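Local coordinates for phosphoribosyl-glycinamide (GAR) synthetase (Cryptococcus neoformans var. grubii serotype A, PDB 7LVO), which carries out the second step of de novo purine biosynthesis, joining glycine to phosphoribosylamine at the expense of ATP, as the N-terminal half of a bifunctional enzyme, at residues I178-I190 and V201-L214. Numbering follows the deposited sequence.
Sequences IKSKPFTSGRSVI and VLIPETDEEAFAAL
I178, in the last turn of helix 171-179, pushes its side chain as a knob into a hole formed by D207, A210, F211 and L214 of helix 207-218. The I178 and F211 side chains run past each other in opposite directions. I178 CB lies 3.8 Å from F211 CE1; I178 CG2 meets F211 CE1 at 3.6 Å, with CZ next to it. I178 CG1, anti to the carbonyl carbon (chi1 -62°), carries CD1 onto A210 CB and, tip to tip, against L214. I178 CD1 and L214 CD1, 3.2 Å apart, are tighter than usual for two methyls. The other branch of L214, CD2, takes I190 CD1 at 3.5 Å; the two side chains cross at about a right angle, and A213 CB closes in on the same I190 methyl. Strand 188-192 is in turn paired with strand 201-202 as an antiparallel hairpin: I190 N to L202 O is 3.0 Å and L202 N to I190 O 2.8 Å. K181, folded at chi2 (-68°) and chi4 (-60°), brings NZ nearly along the C-O axis of D207 OD2, a salt bridge whose modelled length is doubtfully short. Within the ATP-grasp domain, whose predicted ATP-binding region includes most of this contact, close methyl packing thus holds helix 207-218 against helix 171-179 and the hairpin, while solvent probably moderates the charge pair at the edge.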
loop_
_atom_site.group_PDB
_atom_site.type_symbol
_atom_site.label_atom_id
_atom_site.label_comp_id
_atom_site.label_asym_id
_atom_site.label_seq_id
_atom_site.Cartn_x
_atom_site.Cartn_y
_atom_site.Cartn_z
ATOM N N ILE A 178 -18.157 -23.450 -10.257
ATOM C CA ILE A 178 -17.131 -23.580 -11.288
ATOM C C ILE A 178 -17.583 -24.564 -12.358
ATOM O O ILE A 178 -17.320 -24.371 -13.550
ATOM C CB ILE A 178 -15.791 -24.003 -10.657
ATOM C CG1 ILE A 178 -15.316 -22.935 -9.670
ATOM C CG2 ILE A 178 -14.744 -24.248 -11.733
ATOM C CD1 ILE A 178 -14.077 -23.319 -8.888
ATOM N N LYS A 179 -18.276 -25.631 -11.953
ATOM C CA LYS A 179 -18.737 -26.636 -12.903
ATOM C C LYS A 179 -19.701 -26.063 -13.933
ATOM O O LYS A 179 -19.843 -26.640 -15.016
ATOM C CB LYS A 179 -19.401 -27.788 -12.144
ATOM C CG LYS A 179 -19.874 -28.940 -13.013
ATOM C CD LYS A 179 -20.536 -30.022 -12.164
ATOM C CE LYS A 179 -21.161 -31.110 -13.024
ATOM N NZ LYS A 179 -21.824 -32.155 -12.191
ATOM N N SER A 180 -20.355 -24.943 -13.630
ATOM C CA SER A 180 -21.322 -24.339 -14.533
ATOM C C SER A 180 -20.701 -23.338 -15.500
ATOM O O SER A 180 -21.430 -22.747 -16.303
ATOM C CB SER A 180 -22.428 -23.646 -13.729
ATOM O OG SER A 180 -21.906 -22.598 -12.933
ATOM N N LYS A 181 -19.383 -23.130 -15.447
ATOM C CA LYS A 181 -18.705 -22.217 -16.357
ATOM C C LYS A 181 -19.404 -20.862 -16.365
ATOM O O LYS A 181 -20.111 -20.534 -17.325
ATOM C CB LYS A 181 -18.668 -22.800 -17.771
ATOM C CG LYS A 181 -17.923 -24.119 -17.896
ATOM C CD LYS A 181 -16.431 -23.944 -17.653
ATOM C CE LYS A 181 -15.654 -25.197 -18.040
ATOM N NZ LYS A 181 -16.081 -26.393 -17.259
ATOM N N PRO A 182 -19.229 -20.048 -15.327
ATOM C CA PRO A 182 -19.989 -18.795 -15.239
ATOM C C PRO A 182 -19.308 -17.616 -15.914
ATOM O O PRO A 182 -19.960 -16.613 -16.216
ATOM C CB PRO A 182 -20.113 -18.565 -13.725
ATOM C CG PRO A 182 -19.191 -19.606 -13.061
ATOM C CD PRO A 182 -18.381 -20.247 -14.143
ATOM N N PHE A 183 -18.007 -17.721 -16.161
ATOM C CA PHE A 183 -17.208 -16.594 -16.619
ATOM C C PHE A 183 -16.964 -16.685 -18.121
ATOM O O PHE A 183 -16.547 -17.733 -18.631
ATOM C CB PHE A 183 -15.878 -16.540 -15.864
ATOM C CG PHE A 183 -16.037 -16.388 -14.379
ATOM C CD1 PHE A 183 -17.055 -15.605 -13.859
ATOM C CD2 PHE A 183 -15.186 -17.038 -13.507
ATOM C CE1 PHE A 183 -17.211 -15.463 -12.494
ATOM C CE2 PHE A 183 -15.338 -16.904 -12.141
ATOM C CZ PHE A 183 -16.351 -16.114 -11.634
ATOM N N THR A 184 -17.217 -15.576 -18.821
ATOM C CA THR A 184 -17.017 -15.543 -20.265
ATOM C C THR A 184 -15.559 -15.791 -20.627
ATOM O O THR A 184 -15.266 -16.466 -21.622
ATOM C CB THR A 184 -17.483 -14.199 -20.827
ATOM O OG1 THR A 184 -18.855 -13.982 -20.472
ATOM C CG2 THR A 184 -17.345 -14.178 -22.343
ATOM N N SER A 185 -14.631 -15.251 -19.835
ATOM C CA SER A 185 -13.212 -15.415 -20.131
ATOM C C SER A 185 -12.750 -16.861 -20.003
ATOM O O SER A 185 -11.671 -17.198 -20.502
ATOM C CB SER A 185 -12.379 -14.520 -19.212
ATOM O OG SER A 185 -12.690 -13.152 -19.416
ATOM N N GLY A 186 -13.533 -17.717 -19.348
ATOM C CA GLY A 186 -13.167 -19.102 -19.162
ATOM C C GLY A 186 -12.200 -19.368 -18.028
ATOM O O GLY A 186 -11.932 -20.540 -17.731
ATOM N N ARG A 187 -11.667 -18.332 -17.386
ATOM C CA ARG A 187 -10.741 -18.484 -16.273
ATOM C C ARG A 187 -11.321 -17.830 -15.028
ATOM O O ARG A 187 -11.960 -16.777 -15.108
ATOM C CB ARG A 187 -9.375 -17.871 -16.600
ATOM C CG ARG A 187 -8.689 -18.492 -17.810
ATOM C CD ARG A 187 -7.279 -17.950 -17.973
ATOM N NE ARG A 187 -6.456 -18.231 -16.801
ATOM C CZ ARG A 187 -5.177 -17.904 -16.687
ATOM N NH1 ARG A 187 -4.535 -17.281 -17.662
ATOM N NH2 ARG A 187 -4.525 -18.214 -15.570
ATOM N N SER A 188 -11.088 -18.458 -13.879
ATOM C CA SER A 188 -11.588 -17.981 -12.602
ATOM C C SER A 188 -10.423 -17.611 -11.694
ATOM O O SER A 188 -9.296 -18.088 -11.866
ATOM C CB SER A 188 -12.463 -19.042 -11.913
ATOM O OG SER A 188 -13.587 -19.374 -12.709
ATOM N N VAL A 189 -10.711 -16.749 -10.722
ATOM C CA VAL A 189 -9.752 -16.336 -9.706
ATOM C C VAL A 189 -10.340 -16.677 -8.346
ATOM O O VAL A 189 -11.465 -16.273 -8.031
ATOM C CB VAL A 189 -9.430 -14.834 -9.800
ATOM C CG1 VAL A 189 -8.334 -14.468 -8.815
ATOM C CG2 VAL A 189 -9.031 -14.461 -11.222
ATOM N N ILE A 190 -9.583 -17.421 -7.545
ATOM C CA ILE A 190 -10.014 -17.860 -6.222
ATOM C C ILE A 190 -9.237 -17.055 -5.191
ATOM O O ILE A 190 -8.008 -17.174 -5.098
ATOM C CB ILE A 190 -9.796 -19.368 -6.026
ATOM C CG1 ILE A 190 -10.573 -20.154 -7.083
ATOM C CG2 ILE A 190 -10.209 -19.790 -4.622
ATOM C CD1 ILE A 190 -10.370 -21.656 -7.004
ATOM N N VAL A 201 -4.293 -15.227 -3.319
ATOM C CA VAL A 201 -5.034 -15.164 -4.573
ATOM C C VAL A 201 -4.466 -16.212 -5.519
ATOM O O VAL A 201 -3.252 -16.254 -5.752
ATOM C CB VAL A 201 -4.964 -13.761 -5.204
ATOM C CG1 VAL A 201 -5.634 -13.756 -6.569
ATOM C CG2 VAL A 201 -5.608 -12.734 -4.282
ATOM N N LEU A 202 -5.343 -17.054 -6.062
ATOM C CA LEU A 202 -4.955 -18.119 -6.974
ATOM C C LEU A 202 -5.596 -17.897 -8.336
ATOM O O LEU A 202 -6.727 -17.411 -8.433
ATOM C CB LEU A 202 -5.358 -19.493 -6.425
ATOM C CG LEU A 202 -4.613 -19.970 -5.179
ATOM C CD1 LEU A 202 -5.199 -21.280 -4.671
ATOM C CD2 LEU A 202 -3.130 -20.120 -5.474
ATOM N N ILE A 203 -4.869 -18.260 -9.388
ATOM C CA ILE A 203 -5.367 -18.137 -10.755
ATOM C C ILE A 203 -5.262 -19.495 -11.438
ATOM O O ILE A 203 -4.356 -19.708 -12.256
ATOM C CB ILE A 203 -4.594 -17.064 -11.539
ATOM C CG1 ILE A 203 -4.598 -15.737 -10.782
ATOM C CG2 ILE A 203 -5.192 -16.887 -12.927
ATOM C CD1 ILE A 203 -3.823 -14.638 -11.476
ATOM N N PRO A 204 -6.153 -20.438 -11.140
ATOM C CA PRO A 204 -6.071 -21.760 -11.778
ATOM C C PRO A 204 -6.188 -21.654 -13.290
ATOM O O PRO A 204 -7.175 -21.141 -13.821
ATOM C CB PRO A 204 -7.251 -22.523 -11.161
ATOM C CG PRO A 204 -8.193 -21.455 -10.699
ATOM C CD PRO A 204 -7.323 -20.317 -10.257
ATOM N N GLU A 205 -5.161 -22.148 -13.987
ATOM C CA GLU A 205 -5.158 -22.087 -15.444
ATOM C C GLU A 205 -6.291 -22.898 -16.058
ATOM O O GLU A 205 -6.675 -22.639 -17.204
ATOM C CB GLU A 205 -3.816 -22.583 -15.990
ATOM C CG GLU A 205 -2.622 -21.749 -15.557
ATOM C CD GLU A 205 -1.361 -22.096 -16.329
ATOM O OE1 GLU A 205 -1.463 -22.832 -17.333
ATOM O OE2 GLU A 205 -0.269 -21.634 -15.931
ATOM N N THR A 206 -6.831 -23.873 -15.331
ATOM C CA THR A 206 -7.945 -24.678 -15.807
ATOM C C THR A 206 -8.862 -24.994 -14.635
ATOM O O THR A 206 -8.560 -24.680 -13.479
ATOM C CB THR A 206 -7.464 -25.974 -16.473
ATOM O OG1 THR A 206 -6.769 -26.776 -15.510
ATOM C CG2 THR A 206 -6.535 -25.664 -17.639
ATOM N N ASP A 207 -9.997 -25.624 -14.943
ATOM C CA ASP A 207 -10.950 -25.969 -13.892
ATOM C C ASP A 207 -10.329 -26.911 -12.871
ATOM O O ASP A 207 -10.565 -26.772 -11.665
ATOM C CB ASP A 207 -12.207 -26.588 -14.501
ATOM C CG ASP A 207 -13.042 -25.578 -15.267
ATOM O OD1 ASP A 207 -12.546 -24.458 -15.512
ATOM O OD2 ASP A 207 -14.196 -25.904 -15.619
ATOM N N GLU A 208 -9.525 -27.873 -13.333
ATOM C CA GLU A 208 -8.907 -28.832 -12.422
ATOM C C GLU A 208 -8.150 -28.122 -11.308
ATOM O O GLU A 208 -8.278 -28.475 -10.129
ATOM C CB GLU A 208 -7.976 -29.766 -13.198
ATOM C CG GLU A 208 -8.696 -30.671 -14.180
ATOM C CD GLU A 208 -9.764 -31.516 -13.511
ATOM O OE1 GLU A 208 -9.746 -31.625 -12.266
ATOM O OE2 GLU A 208 -10.627 -32.069 -14.230
ATOM N N GLU A 209 -7.356 -27.111 -11.664
ATOM C CA GLU A 209 -6.632 -26.353 -10.651
ATOM C C GLU A 209 -7.565 -25.522 -9.782
ATOM O O GLU A 209 -7.201 -25.189 -8.648
ATOM C CB GLU A 209 -5.590 -25.451 -11.314
ATOM C CG GLU A 209 -4.640 -26.189 -12.243
ATOM C CD GLU A 209 -3.553 -25.293 -12.797
ATOM O OE1 GLU A 209 -3.347 -24.193 -12.236
ATOM O OE2 GLU A 209 -2.910 -25.687 -13.793
ATOM N N ALA A 210 -8.754 -25.183 -10.286
ATOM C CA ALA A 210 -9.708 -24.419 -9.487
ATOM C C ALA A 210 -10.319 -25.283 -8.390
ATOM O O ALA A 210 -10.423 -24.856 -7.234
ATOM C CB ALA A 210 -10.795 -23.833 -10.387
ATOM N N PHE A 211 -10.732 -26.504 -8.735
ATOM C CA PHE A 211 -11.273 -27.408 -7.724
ATOM C C PHE A 211 -10.231 -27.722 -6.656
ATOM O O PHE A 211 -10.552 -27.795 -5.463
ATOM C CB PHE A 211 -11.776 -28.693 -8.381
ATOM C CG PHE A 211 -12.695 -28.458 -9.546
ATOM C CD1 PHE A 211 -13.926 -27.850 -9.365
ATOM C CD2 PHE A 211 -12.332 -28.857 -10.822
ATOM C CE1 PHE A 211 -14.775 -27.634 -10.437
ATOM C CE2 PHE A 211 -13.175 -28.644 -11.898
ATOM C CZ PHE A 211 -14.398 -28.032 -11.704
ATOM N N ALA A 212 -8.977 -27.912 -7.064
ATOM C CA ALA A 212 -7.913 -28.124 -6.088
ATOM C C ALA A 212 -7.685 -26.875 -5.248
ATOM O O ALA A 212 -7.479 -26.966 -4.030
ATOM C CB ALA A 212 -6.626 -28.540 -6.796
ATOM N N ALA A 213 -7.721 -25.698 -5.879
ATOM C CA ALA A 213 -7.539 -24.452 -5.146
ATOM C C ALA A 213 -8.679 -24.182 -4.172
ATOM O O ALA A 213 -8.478 -23.458 -3.192
ATOM C CB ALA A 213 -7.396 -23.283 -6.122
ATOM N N LEU A 214 -9.863 -24.744 -4.416
ATOM C CA LEU A 214 -10.970 -24.569 -3.482
ATOM C C LEU A 214 -10.810 -25.453 -2.251
ATOM O O LEU A 214 -11.132 -25.033 -1.134
ATOM C CB LEU A 214 -12.303 -24.862 -4.173
ATOM C CG LEU A 214 -12.758 -23.864 -5.238
ATOM C CD1 LEU A 214 -14.111 -24.272 -5.805
ATOM C CD2 LEU A 214 -12.816 -22.457 -4.663
#